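PDB 2OV9: hypothetical protein from Rhodococcus sp., which probably hydrolyses fatty acyl-CoA thioesters to free fatty acids and coenzyme A, as a hotdog-fold thioesterase related to THEM4. Local coordinates for residues Pro13-Thr19 and Val102-Ser108; Gly114-Ile120 and Leu168-Leu174; Pro126-His130 and Pro165-Phe169; Val141-Asn146 and Leu174-Leu178; Leu158-Arg164 and Gln198-Glu204. One frame throughout, in Å; residues are numbered along the deposited sequence.

Contact 1 of 5, residues Pro13-Thr19 and Val102-Ser108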
# COMPACT_ATOMS: atom_id res chain seq x y z
N PRO B 13 4.03 -25.54 15.99
CA PRO B 13 2.73 -26.13 15.61
C PRO B 13 2.01 -25.38 14.49
O PRO B 13 2.18 -24.17 14.32
CB PRO B 13 1.87 -26.06 16.90
CG PRO B 13 2.71 -25.38 17.93
CD PRO B 13 4.07 -25.07 17.39
N SER B 14 1.20 -26.12 13.74
CA SER B 14 0.29 -25.50 12.79
C SER B 14 -0.57 -24.50 13.55
O SER B 14 -0.99 -24.77 14.69
CB SER B 14 -0.59 -26.58 12.13
OG SER B 14 -1.18 -26.09 10.94
N GLY B 15 -0.84 -23.36 12.92
CA GLY B 15 -1.64 -22.31 13.54
C GLY B 15 -0.80 -21.32 14.36
O GLY B 15 -1.35 -20.48 15.07
N THR B 16 0.52 -21.41 14.24
CA THR B 16 1.40 -20.48 14.92
C THR B 16 1.19 -19.10 14.32
O THR B 16 1.30 -18.93 13.10
CB THR B 16 2.89 -20.91 14.76
OG1 THR B 16 3.10 -22.12 15.50
CG2 THR B 16 3.81 -19.84 15.29
N VAL B 17 0.85 -18.12 15.15
CA VAL B 17 0.63 -16.76 14.67
C VAL B 17 2.00 -16.20 14.36
O VAL B 17 2.87 -16.24 15.22
CB VAL B 17 -0.07 -15.88 15.72
CG1 VAL B 17 -0.28 -14.45 15.17
CG2 VAL B 17 -1.43 -16.48 16.11
N LEU B 18 2.20 -15.70 13.14
CA LEU B 18 3.52 -15.22 12.70
C LEU B 18 3.70 -13.71 12.82
O LEU B 18 4.82 -13.20 13.03
CB LEU B 18 3.77 -15.64 11.26
CG LEU B 18 3.79 -17.16 11.05
CD1 LEU B 18 3.98 -17.48 9.61
CD2 LEU B 18 4.91 -17.77 11.88
N THR B 19 2.60 -13.01 12.66
CA THR B 19 2.57 -11.56 12.78
C THR B 19 2.52 -11.18 14.26
O THR B 19 2.40 -12.05 15.13
CB THR B 19 1.35 -11.01 12.06
OG1 THR B 19 0.19 -11.74 12.48
CG2 THR B 19 1.53 -11.20 10.57
N VAL B 102 -2.84 -7.01 8.45
CA VAL B 102 -3.10 -8.43 8.17
C VAL B 102 -2.46 -9.29 9.24
O VAL B 102 -1.31 -9.08 9.61
CB VAL B 102 -2.57 -8.84 6.77
CG1 VAL B 102 -2.99 -10.30 6.46
CG2 VAL B 102 -3.13 -7.90 5.69
N VAL B 103 -3.22 -10.26 9.73
CA VAL B 103 -2.74 -11.25 10.70
C VAL B 103 -2.49 -12.54 9.92
O VAL B 103 -3.36 -12.96 9.12
CB VAL B 103 -3.83 -11.48 11.76
CG1 VAL B 103 -3.44 -12.59 12.72
CG2 VAL B 103 -4.11 -10.16 12.52
N LEU B 104 -1.33 -13.16 10.12
CA LEU B 104 -0.99 -14.39 9.38
C LEU B 104 -0.59 -15.53 10.31
O LEU B 104 0.09 -15.31 11.33
CB LEU B 104 0.14 -14.13 8.38
CG LEU B 104 -0.11 -13.07 7.33
CD1 LEU B 104 1.25 -12.64 6.69
CD2 LEU B 104 -1.12 -13.58 6.30
N GLU B 105 -1.00 -16.74 9.93
CA GLU B 105 -0.54 -17.92 10.64
C GLU B 105 0.20 -18.87 9.72
O GLU B 105 -0.03 -18.88 8.51
CB GLU B 105 -1.68 -18.62 11.37
CG GLU B 105 -2.76 -19.13 10.49
CD GLU B 105 -3.99 -19.58 11.28
OE1 GLU B 105 -3.92 -19.73 12.52
OE2 GLU B 105 -5.05 -19.76 10.64
N GLY B 106 1.13 -19.63 10.29
CA GLY B 106 1.80 -20.68 9.54
C GLY B 106 1.09 -22.01 9.74
O GLY B 106 0.68 -22.34 10.86
N LEU B 107 0.95 -22.77 8.65
CA LEU B 107 0.30 -24.07 8.71
C LEU B 107 1.31 -25.21 8.50
O LEU B 107 2.43 -24.98 8.00
CB LEU B 107 -0.85 -24.15 7.70
CG LEU B 107 -1.86 -23.00 7.61
CD1 LEU B 107 -2.88 -23.30 6.49
CD2 LEU B 107 -2.58 -22.78 8.96
N SER B 108 0.91 -26.43 8.87
CA SER B 108 1.81 -27.60 8.89
C SER B 108 2.41 -27.95 7.53
O SER B 108 3.52 -28.47 7.46
CB SER B 108 1.08 -28.83 9.48
OG SER B 108 -0.22 -28.98 8.91
O HOH W 1 -3.90 -19.33 14.90
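Pro13 opens a type II beta turn that ends at Thr16, and its carbonyl takes the hydroxyl of the last residue: Thr16 OG1 donates to Pro13 O at 2.5 Å. Ser14, at the second position of the turn, reaches the other segment with its side chain, where Ser14 OG accepts a hydrogen bond from Ser108 N at 3.0 Å. Gly15 follows with a positive phi of 89°, a conformation in which a CB would press on the carbonyl of Ser14. Its amide bonds to Gly106 (Gly15 N to Gly106 O, 2.8 Å), and a water links Gly15 O, at 2.8 Å, to Glu105 OE1, at 2.4 Å. Because Gly15 and Thr16 both face Gly106, the pairing is a G1 beta bulge, a common way of joining a type II turn to an antiparallel edge; here the N-terminal segment is added as a short, weakly bonded outer strand to the sheet of the hotdog fold. Thr16 O accepts a hydrogen bond from Gly106 N at 2.9 Å. Val17 pairs with Glu105 in a non-hydrogen-bonded position, and Leu18 N then bonds to Leu104 O at 2.8 Å. The Leu18 side chain lies over the backbone, CD1 sitting 3.6 Å from Gly106 N, and also packs on Val144 and Trp148 of helix 131-148. At Thr19 a side chain replaces the backbone acceptor, Leu104 N donating to Thr19 OG1 at 3.1 Å.

Contact 2 of 5, residues Gly114-Ile120 and Leu168-Leu174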
# COMPACT_ATOMS: atom_id res chain seq x y z
N GLY B 114 -4.00 -15.99 6.11
CA GLY B 114 -4.75 -15.05 6.95
C GLY B 114 -5.98 -14.59 6.20
O GLY B 114 -6.11 -14.84 5.00
N THR B 115 -6.88 -13.93 6.92
CA THR B 115 -8.10 -13.38 6.34
C THR B 115 -8.17 -11.92 6.73
O THR B 115 -7.93 -11.57 7.90
CB THR B 115 -9.31 -14.12 6.90
OG1 THR B 115 -9.19 -15.50 6.54
CG2 THR B 115 -10.60 -13.59 6.31
N VAL B 116 -8.51 -11.07 5.77
CA VAL B 116 -8.59 -9.63 6.00
C VAL B 116 -9.83 -9.08 5.30
O VAL B 116 -10.12 -9.46 4.18
CB VAL B 116 -7.31 -8.92 5.46
CG1 VAL B 116 -7.23 -9.02 3.93
CG2 VAL B 116 -7.25 -7.44 5.92
N THR B 117 -10.54 -8.18 5.97
CA THR B 117 -11.66 -7.49 5.37
C THR B 117 -11.16 -6.07 5.10
O THR B 117 -10.80 -5.35 6.03
CB THR B 117 -12.85 -7.49 6.33
OG1 THR B 117 -13.31 -8.83 6.49
CG2 THR B 117 -13.97 -6.64 5.77
N LEU B 118 -11.10 -5.67 3.83
CA LEU B 118 -10.51 -4.38 3.48
C LEU B 118 -11.51 -3.26 3.30
O LEU B 118 -12.66 -3.48 2.92
CB LEU B 118 -9.61 -4.50 2.23
CG LEU B 118 -8.36 -5.35 2.34
CD1 LEU B 118 -7.78 -5.65 0.95
CD2 LEU B 118 -7.28 -4.68 3.22
N THR B 119 -11.04 -2.05 3.56
CA THR B 119 -11.85 -0.84 3.71
C THR B 119 -11.51 0.22 2.67
O THR B 119 -10.56 0.05 1.87
CB THR B 119 -11.57 -0.23 5.07
OG1 THR B 119 -10.14 -0.16 5.24
CG2 THR B 119 -12.16 -1.10 6.19
N ILE B 120 -12.25 1.33 2.68
CA ILE B 120 -12.17 2.26 1.53
C ILE B 120 -10.82 2.90 1.22
O ILE B 120 -10.61 3.31 0.11
CB ILE B 120 -13.26 3.36 1.45
CG1 ILE B 120 -13.30 4.24 2.71
CG2 ILE B 120 -14.63 2.80 1.03
CD1 ILE B 120 -14.04 5.57 2.42
N LEU B 168 -14.06 -5.00 -1.64
CA LEU B 168 -13.91 -4.42 -0.31
C LEU B 168 -15.04 -4.96 0.57
O LEU B 168 -16.04 -5.49 0.05
CB LEU B 168 -14.02 -2.89 -0.40
CG LEU B 168 -12.97 -2.12 -1.22
CD1 LEU B 168 -13.38 -0.68 -1.33
CD2 LEU B 168 -11.59 -2.27 -0.55
N PHE B 169 -14.90 -4.79 1.88
CA PHE B 169 -15.96 -5.05 2.87
C PHE B 169 -16.35 -6.51 3.07
O PHE B 169 -17.42 -6.80 3.62
CB PHE B 169 -17.22 -4.22 2.57
CG PHE B 169 -16.94 -2.84 2.02
CD1 PHE B 169 -16.11 -1.95 2.71
CD2 PHE B 169 -17.50 -2.43 0.82
CE1 PHE B 169 -15.83 -0.67 2.19
CE2 PHE B 169 -17.25 -1.15 0.29
CZ PHE B 169 -16.41 -0.26 0.98
N GLU B 170 -15.54 -7.43 2.60
CA GLU B 170 -15.81 -8.84 2.85
C GLU B 170 -14.51 -9.59 3.06
O GLU B 170 -13.46 -9.12 2.65
CB GLU B 170 -16.66 -9.46 1.74
CG GLU B 170 -15.92 -9.86 0.51
CD GLU B 170 -16.88 -10.28 -0.60
OE1 GLU B 170 -17.82 -9.52 -0.90
OE2 GLU B 170 -16.69 -11.38 -1.18
N PRO B 171 -14.58 -10.75 3.73
CA PRO B 171 -13.38 -11.49 4.11
C PRO B 171 -12.64 -12.05 2.88
O PRO B 171 -13.22 -12.78 2.08
CB PRO B 171 -13.91 -12.63 5.00
CG PRO B 171 -15.32 -12.30 5.28
CD PRO B 171 -15.82 -11.43 4.20
N LEU B 172 -11.37 -11.66 2.74
CA LEU B 172 -10.49 -12.20 1.70
C LEU B 172 -9.40 -13.10 2.31
O LEU B 172 -8.71 -12.69 3.23
CB LEU B 172 -9.77 -11.04 0.98
CG LEU B 172 -10.67 -9.91 0.43
CD1 LEU B 172 -9.82 -8.76 -0.11
CD2 LEU B 172 -11.68 -10.42 -0.63
N THR B 173 -9.24 -14.32 1.78
CA THR B 173 -8.24 -15.23 2.30
C THR B 173 -6.98 -15.05 1.52
O THR B 173 -6.98 -15.26 0.31
CB THR B 173 -8.68 -16.69 2.14
OG1 THR B 173 -9.98 -16.85 2.72
CG2 THR B 173 -7.66 -17.64 2.82
N LEU B 174 -5.90 -14.71 2.22
CA LEU B 174 -4.58 -14.61 1.65
C LEU B 174 -3.79 -15.86 2.01
O LEU B 174 -3.82 -16.30 3.15
CB LEU B 174 -3.85 -13.40 2.22
CG LEU B 174 -4.55 -12.03 2.32
CD1 LEU B 174 -3.59 -10.99 2.90
CD2 LEU B 174 -5.08 -11.53 0.98
O HOH W 2 -12.33 -7.00 1.52
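Two antiparallel strands, with axes 148° apart in direction, illustrate regular backbone pairing that loosens towards one end, where a water stands in for a direct bond. Backbone hydrogen bonds come as two reciprocal pairs: Gly114 N to Leu174 O at 3.0 Å with Leu174 N to Gly114 O at 2.8 Å, then Val116 N to Leu172 O at 3.0 Å with Leu172 N to Val116 O at 2.9 Å. Beyond them the two segments part slightly, and the water enters, accepting from Leu118 N at 2.9 Å and donating to Glu170 O at 2.7 Å; direct bonding resumes with Phe169 N to Leu118 O at 2.8 Å. Apolar contacts line the buried face, where Val116 CG1 lies 4.3 Å from Leu174 CD1 and Leu118 CD1 lies 3.9 Å from Leu172 CD1. On the outer face Thr115 CG2 rests 3.7 Å from Pro171 CB. At the far end Ile120 CG2 meets the Phe169 ring edge, 3.5 Å from CZ. The pair belongs to the antiparallel hotdog sheet: Leu172 and Leu174 also touch Ile192 of strand 185-194, Leu118 and Leu174 pack against Leu137 and Val141, respectively, of the central helix 131-148, and Ile120 and Phe169 meet Arg43 of helix 26-43.

Contact 3 of 5, residues Pro126-His130 and Pro165-Phe169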
# COMPACT_ATOMS: atom_id res chain seq x y z
N PRO B 126 -14.48 1.25 -8.03
CA PRO B 126 -15.50 1.40 -6.96
C PRO B 126 -15.90 0.07 -6.33
O PRO B 126 -16.18 -0.90 -7.04
CB PRO B 126 -16.68 2.04 -7.70
CG PRO B 126 -16.03 2.85 -8.78
CD PRO B 126 -14.81 2.06 -9.23
N GLY B 127 -15.85 0.03 -5.00
CA GLY B 127 -16.26 -1.13 -4.22
C GLY B 127 -15.26 -2.27 -4.18
O GLY B 127 -15.55 -3.30 -3.60
N HIS B 128 -14.09 -2.07 -4.80
CA HIS B 128 -13.11 -3.13 -4.95
C HIS B 128 -11.71 -2.67 -4.56
O HIS B 128 -11.41 -1.46 -4.51
CB HIS B 128 -13.13 -3.70 -6.36
CG HIS B 128 -14.44 -4.36 -6.70
ND1 HIS B 128 -15.56 -3.64 -7.05
CD2 HIS B 128 -14.81 -5.66 -6.68
CE1 HIS B 128 -16.57 -4.48 -7.25
NE2 HIS B 128 -16.14 -5.71 -7.04
N VAL B 129 -10.88 -3.66 -4.23
CA VAL B 129 -9.53 -3.44 -3.76
C VAL B 129 -8.70 -3.02 -4.95
O VAL B 129 -8.77 -3.64 -6.02
CB VAL B 129 -8.95 -4.75 -3.19
CG1 VAL B 129 -7.46 -4.58 -2.83
CG2 VAL B 129 -9.77 -5.20 -1.96
N HIS B 130 -7.91 -1.97 -4.77
CA HIS B 130 -6.94 -1.57 -5.80
C HIS B 130 -6.04 -2.75 -6.20
O HIS B 130 -5.45 -3.42 -5.35
CB HIS B 130 -6.12 -0.42 -5.24
CG HIS B 130 -5.36 0.34 -6.27
ND1 HIS B 130 -4.33 -0.22 -7.01
CD2 HIS B 130 -5.44 1.64 -6.67
CE1 HIS B 130 -3.84 0.69 -7.83
NE2 HIS B 130 -4.49 1.83 -7.64
N PRO B 165 -12.85 -9.70 -9.94
CA PRO B 165 -12.90 -8.54 -9.03
C PRO B 165 -12.67 -8.92 -7.56
O PRO B 165 -13.15 -9.96 -7.09
CB PRO B 165 -14.34 -8.04 -9.21
CG PRO B 165 -14.62 -8.33 -10.68
CD PRO B 165 -13.92 -9.65 -10.96
N THR B 166 -11.93 -8.08 -6.85
CA THR B 166 -11.60 -8.34 -5.46
C THR B 166 -12.36 -7.34 -4.59
O THR B 166 -12.02 -6.17 -4.58
CB THR B 166 -10.09 -8.16 -5.22
OG1 THR B 166 -9.35 -8.89 -6.21
CG2 THR B 166 -9.73 -8.67 -3.84
N PRO B 167 -13.40 -7.78 -3.90
CA PRO B 167 -14.23 -6.78 -3.23
C PRO B 167 -13.71 -6.24 -1.92
O PRO B 167 -13.04 -6.94 -1.19
CB PRO B 167 -15.55 -7.53 -2.96
CG PRO B 167 -15.12 -8.99 -2.89
CD PRO B 167 -13.92 -9.16 -3.75
N LEU B 168 -14.06 -5.00 -1.64
CA LEU B 168 -13.91 -4.42 -0.31
C LEU B 168 -15.04 -4.96 0.57
O LEU B 168 -16.04 -5.49 0.05
CB LEU B 168 -14.02 -2.89 -0.40
CG LEU B 168 -12.97 -2.12 -1.22
CD1 LEU B 168 -13.38 -0.68 -1.33
CD2 LEU B 168 -11.59 -2.27 -0.55
N PHE B 169 -14.90 -4.79 1.88
CA PHE B 169 -15.96 -5.05 2.87
C PHE B 169 -16.35 -6.51 3.07
O PHE B 169 -17.42 -6.80 3.62
CB PHE B 169 -17.22 -4.22 2.57
CG PHE B 169 -16.94 -2.84 2.02
CD1 PHE B 169 -16.11 -1.95 2.71
CD2 PHE B 169 -17.50 -2.43 0.82
CE1 PHE B 169 -15.83 -0.67 2.19
CE2 PHE B 169 -17.25 -1.15 0.29
CZ PHE B 169 -16.41 -0.26 0.98
O HOH W 3 -7.25 -6.63 -6.76
O HOH W 4 -10.70 -5.61 -7.86
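His128 lays its imidazole alongside two prolines, with CD2 3.5 Å from Pro165 CB and 3.7 Å from Pro167 CA, while its ND1 is anchored within its own loop by a hydrogen bond to Pro126 O at 2.8 Å. The backbones on either side of His128 are tied to the other loop by two hydrogen bonds: Leu168 N to Gly127 O at 3.0 Å and Val129 N to Thr166 O at 2.8 Å. These make a single bridge between His128 and Pro167, an isolated piece of pairing between two loops. In the hotdog fold the first of these loops leads into the central helix 131-148, and His130 is its N-cap, with ND1 bonded to Gly132 N; NE2 of the same ring bonds to His140 of the second subunit, so the bridge lies next to the dimer interface. Inside the crossing, Val129 CG2 packs 3.7 Å from Leu168 CD2. A water accepts from Thr166 N at 2.9 Å and donates weakly to Val129 O at 3.3 Å.

Contact 4 of 5, residues Val141-Asn146 and Leu174-Leu178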
# COMPACT_ATOMS: atom_id res chain seq x y z
N VAL B 141 2.91 -11.49 1.85
CA VAL B 141 2.61 -12.88 2.18
C VAL B 141 3.66 -13.87 1.68
O VAL B 141 4.00 -14.82 2.40
CB VAL B 141 1.20 -13.30 1.69
CG1 VAL B 141 0.93 -14.74 2.03
CG2 VAL B 141 0.18 -12.42 2.38
N LEU B 142 4.16 -13.67 0.45
CA LEU B 142 5.23 -14.54 -0.09
C LEU B 142 6.49 -14.44 0.77
O LEU B 142 7.15 -15.45 1.02
CB LEU B 142 5.59 -14.19 -1.56
CG LEU B 142 4.47 -14.32 -2.61
CD1 LEU B 142 5.05 -14.14 -4.00
CD2 LEU B 142 3.79 -15.67 -2.48
N GLY B 143 6.82 -13.23 1.22
CA GLY B 143 7.93 -13.04 2.16
C GLY B 143 7.76 -13.82 3.45
O GLY B 143 8.70 -14.42 3.97
N VAL B 144 6.55 -13.79 3.99
CA VAL B 144 6.26 -14.50 5.21
C VAL B 144 6.28 -16.00 4.96
O VAL B 144 6.78 -16.75 5.80
CB VAL B 144 4.89 -14.07 5.78
CG1 VAL B 144 4.54 -14.88 7.02
CG2 VAL B 144 4.89 -12.58 6.11
N ALA B 145 5.73 -16.44 3.83
CA ALA B 145 5.76 -17.87 3.47
C ALA B 145 7.19 -18.35 3.36
O ALA B 145 7.52 -19.45 3.79
CB ALA B 145 5.00 -18.14 2.19
N ASN B 146 8.06 -17.53 2.79
CA ASN B 146 9.46 -17.90 2.77
C ASN B 146 10.08 -18.02 4.16
O ASN B 146 10.85 -18.95 4.40
CB ASN B 146 10.27 -16.92 1.91
CG ASN B 146 9.96 -17.05 0.42
OD1 ASN B 146 9.46 -18.06 -0.04
ND2 ASN B 146 10.32 -16.02 -0.36
N LEU B 174 -5.90 -14.71 2.22
CA LEU B 174 -4.58 -14.61 1.65
C LEU B 174 -3.79 -15.86 2.01
O LEU B 174 -3.82 -16.30 3.15
CB LEU B 174 -3.85 -13.40 2.22
CG LEU B 174 -4.55 -12.03 2.32
CD1 LEU B 174 -3.59 -10.99 2.90
CD2 LEU B 174 -5.08 -11.53 0.98
N THR B 175 -3.11 -16.45 1.02
CA THR B 175 -2.31 -17.65 1.24
C THR B 175 -1.02 -17.54 0.43
O THR B 175 -1.02 -16.97 -0.65
CB THR B 175 -3.08 -18.90 0.78
OG1 THR B 175 -4.37 -18.94 1.42
CG2 THR B 175 -2.32 -20.15 1.15
N GLY B 176 0.07 -18.09 0.96
CA GLY B 176 1.37 -18.14 0.27
C GLY B 176 2.07 -19.43 0.64
O GLY B 176 1.84 -19.98 1.72
N LYS B 177 2.92 -19.93 -0.25
CA LYS B 177 3.72 -21.13 0.03
C LYS B 177 4.97 -21.13 -0.83
O LYS B 177 4.92 -20.85 -2.02
CB LYS B 177 2.91 -22.40 -0.21
CG LYS B 177 3.65 -23.68 0.16
CD LYS B 177 2.73 -24.89 0.09
CE LYS B 177 3.55 -26.15 0.29
NZ LYS B 177 2.67 -27.34 0.34
N LEU B 178 6.10 -21.43 -0.19
CA LEU B 178 7.34 -21.59 -0.89
C LEU B 178 7.15 -22.86 -1.70
O LEU B 178 6.70 -23.89 -1.17
CB LEU B 178 8.50 -21.76 0.10
CG LEU B 178 9.92 -21.91 -0.45
CD1 LEU B 178 10.92 -21.40 0.59
CD2 LEU B 178 10.23 -23.36 -0.82
O HOH W 5 6.42 -21.82 2.75
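Where helix 141-146 comes close to strand 174-178, the facing residues Gly176 and Ala145 are small; the two segment axes approach to 6.7 Å, their directions differing by 45°. Leu174 begins the contact, its CD1 lying 4.1 Å from Val141 CG2. Thr175 directs its side chain away from the helix and offers only backbone, Val141 CG1 coming to 3.8 Å from Thr175 C. At Gly176 the helix side chains press on bare backbone: Val141 CG1 stands 3.6 Å from Gly176 N and Ala145 CB 3.6 Å from Gly176 C, so a CB at this position, which would point at the helix, would clash with Val141. The Lys177 side chain turns away again, while its amide N lies 3.7 Å from Ala145 CB. Leu178 closes the series with CD1 3.7 Å from Asn146 OD1, the oxygen that bonds to Thr188 of the adjacent strand 185-194. This is the hotdog arrangement, a sheet wrapped round a central helix. With no direct hydrogen bond between these two segments, the contact rests on apolar and backbone packing, with one water bridging them by accepting from Leu178 N at 3.0 Å and donating to Ala145 O at 2.8 Å.

Contact 5 of 5, residues Leu158-Arg164 and Gln198-Glu204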
# COMPACT_ATOMS: atom_id res chain seq x y z
N LEU B 158 7.98 -10.43 -9.46
CA LEU B 158 6.65 -10.77 -8.98
C LEU B 158 5.79 -10.77 -10.23
O LEU B 158 5.84 -9.83 -11.02
CB LEU B 158 6.19 -9.71 -7.98
CG LEU B 158 5.05 -9.94 -6.99
CD1 LEU B 158 5.56 -10.74 -5.79
CD2 LEU B 158 4.46 -8.57 -6.56
N SER B 159 5.03 -11.84 -10.44
CA SER B 159 4.06 -11.90 -11.53
C SER B 159 2.68 -12.08 -10.97
O SER B 159 2.37 -13.16 -10.48
CB SER B 159 4.37 -13.06 -12.45
OG SER B 159 5.70 -12.93 -12.93
N THR B 160 1.85 -11.03 -11.05
CA THR B 160 0.52 -11.07 -10.46
C THR B 160 -0.54 -11.14 -11.54
O THR B 160 -0.52 -10.35 -12.49
CB THR B 160 0.29 -9.84 -9.55
OG1 THR B 160 1.48 -9.61 -8.78
CG2 THR B 160 -0.89 -10.05 -8.62
N ARG B 161 -1.47 -12.08 -11.39
CA ARG B 161 -2.53 -12.30 -12.36
C ARG B 161 -3.88 -12.03 -11.69
O ARG B 161 -4.11 -12.46 -10.56
CB ARG B 161 -2.47 -13.75 -12.89
CG ARG B 161 -1.31 -14.00 -13.87
CD ARG B 161 -1.47 -15.30 -14.71
NE ARG B 161 -2.70 -15.32 -15.50
CZ ARG B 161 -3.57 -16.33 -15.55
NH1 ARG B 161 -3.35 -17.47 -14.88
NH2 ARG B 161 -4.66 -16.21 -16.31
N TYR B 162 -4.77 -11.35 -12.41
CA TYR B 162 -6.03 -10.90 -11.88
C TYR B 162 -7.16 -11.63 -12.58
O TYR B 162 -7.35 -11.48 -13.78
CB TYR B 162 -6.15 -9.38 -12.06
CG TYR B 162 -5.09 -8.63 -11.28
CD1 TYR B 162 -5.36 -8.15 -9.99
CD2 TYR B 162 -3.82 -8.45 -11.80
CE1 TYR B 162 -4.36 -7.48 -9.26
CE2 TYR B 162 -2.82 -7.79 -11.07
CZ TYR B 162 -3.11 -7.30 -9.81
OH TYR B 162 -2.13 -6.65 -9.09
N HIS B 163 -7.92 -12.39 -11.80
CA HIS B 163 -8.89 -13.33 -12.34
C HIS B 163 -10.32 -12.85 -12.21
O HIS B 163 -11.12 -13.02 -13.13
CB HIS B 163 -8.72 -14.68 -11.63
CG HIS B 163 -7.31 -15.20 -11.65
ND1 HIS B 163 -6.79 -15.90 -12.72
CD2 HIS B 163 -6.30 -15.08 -10.76
CE1 HIS B 163 -5.53 -16.21 -12.48
NE2 HIS B 163 -5.21 -15.74 -11.29
N ARG B 164 -10.65 -12.31 -11.04
CA ARG B 164 -12.01 -11.89 -10.69
C ARG B 164 -11.87 -10.63 -9.84
O ARG B 164 -10.87 -10.47 -9.13
CB ARG B 164 -12.71 -12.96 -9.85
CG ARG B 164 -12.71 -14.35 -10.45
CD ARG B 164 -13.33 -15.38 -9.51
NE ARG B 164 -14.73 -15.09 -9.21
CZ ARG B 164 -15.77 -15.37 -10.02
NH1 ARG B 164 -15.59 -15.96 -11.19
NH2 ARG B 164 -17.00 -15.07 -9.64
N GLN B 198 -13.23 -18.90 -4.49
CA GLN B 198 -12.81 -18.54 -5.84
C GLN B 198 -11.60 -17.61 -5.81
O GLN B 198 -11.54 -16.71 -4.96
CB GLN B 198 -13.97 -17.92 -6.62
CG GLN B 198 -15.17 -18.87 -6.72
CD GLN B 198 -16.15 -18.45 -7.78
OE1 GLN B 198 -17.22 -17.94 -7.46
NE2 GLN B 198 -15.78 -18.63 -9.04
N VAL B 199 -10.65 -17.83 -6.71
CA VAL B 199 -9.44 -17.00 -6.75
C VAL B 199 -9.71 -15.65 -7.42
O VAL B 199 -10.31 -15.59 -8.51
CB VAL B 199 -8.32 -17.69 -7.54
CG1 VAL B 199 -7.05 -16.82 -7.55
CG2 VAL B 199 -8.02 -19.07 -6.96
N CYS B 200 -9.29 -14.57 -6.76
CA CYS B 200 -9.40 -13.22 -7.28
C CYS B 200 -8.08 -12.80 -7.91
O CYS B 200 -8.06 -12.31 -9.05
CB CYS B 200 -9.74 -12.26 -6.13
SG CYS B 200 -11.37 -12.54 -5.52
N VAL B 201 -7.00 -12.97 -7.16
CA VAL B 201 -5.66 -12.61 -7.62
C VAL B 201 -4.72 -13.75 -7.27
O VAL B 201 -4.85 -14.39 -6.22
CB VAL B 201 -5.13 -11.35 -6.91
CG1 VAL B 201 -3.81 -10.83 -7.61
CG2 VAL B 201 -6.17 -10.27 -6.94
N SER B 202 -3.73 -14.00 -8.12
CA SER B 202 -2.74 -14.99 -7.81
C SER B 202 -1.38 -14.39 -8.12
O SER B 202 -1.30 -13.42 -8.86
CB SER B 202 -2.99 -16.29 -8.61
OG SER B 202 -2.84 -16.10 -10.02
N VAL B 203 -0.34 -14.95 -7.55
CA VAL B 203 1.01 -14.46 -7.76
C VAL B 203 2.01 -15.60 -7.77
O VAL B 203 1.80 -16.65 -7.13
CB VAL B 203 1.41 -13.42 -6.68
CG1 VAL B 203 1.46 -14.06 -5.29
CG2 VAL B 203 2.77 -12.75 -7.05
N GLU B 204 3.05 -15.41 -8.59
CA GLU B 204 4.29 -16.20 -8.55
C GLU B 204 5.45 -15.22 -8.33
O GLU B 204 5.63 -14.29 -9.14
CB GLU B 204 4.52 -16.91 -9.89
CG GLU B 204 3.68 -18.16 -10.16
CD GLU B 204 3.92 -18.77 -11.55
OE1 GLU B 204 4.99 -18.52 -12.17
OE2 GLU B 204 3.03 -19.51 -12.04
O HOH W 6 7.32 -14.50 -11.29
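Cys200 O accepts two successive backbone amides, His163 N at 2.8 Å and Arg164 N at 3.3 Å, just where the chain turns a corner. Cys200 and Val201 both face Ile192 of strand 185-194 in a classic beta bulge, so the irregularity falls on the far edge of strand 199-208 as well. Next to the corner, the His163 ring reaches back along the sheet, and NE2 shares a hydrogen bond of 2.7 Å with Ser202 OG. Regular antiparallel pairing follows: Arg161 N to Ser202 O and Ser202 N to Arg161 O are both 2.9 Å, while Ser159 N to Glu204 O is 2.8 Å and Glu204 N to Ser159 O is 3.0 Å. Strand 154-162 is the last of the hotdog sheet within this chain, but residues Leu158 to Arg161 pair in antiparallel fashion with a strand of the second subunit, carrying the sheet across the dimer interface. On the face turned to helix 131-148, Val201 CG1 sits over the Tyr162 ring, 4.1 Å from its centroid, in a CH-pi contact; the hydroxyl of Tyr162 bonds to Gly131 O at the start of that helix. Leu158 CG meets Val203 CG2 at 3.6 Å. On the other face a water joins Ser159 OG, at 2.8 Å, to Glu204 O, at 2.7 Å.

Overall arrangement
Together the contacts trace one hotdog unit, an antiparallel sheet about helix 131-148. Contact 1 comes first in the chain and closes before the others open; it forms one end of the sheet, and contact 5 lies towards the other, their centres about 22 Å apart. Contacts 2 to 5 interleave in sequence. Contacts 2 and 4 share Leu174 on strand 171-182, contacts 2 and 3 share Leu168 and Phe169, with centres about 9 Å apart, and Leu142 of contact 4 packs on Leu158 and Val203 of contact 5. Contacts 3 and 5 both reach the second subunit, which places the dimer interface at this end of the fold.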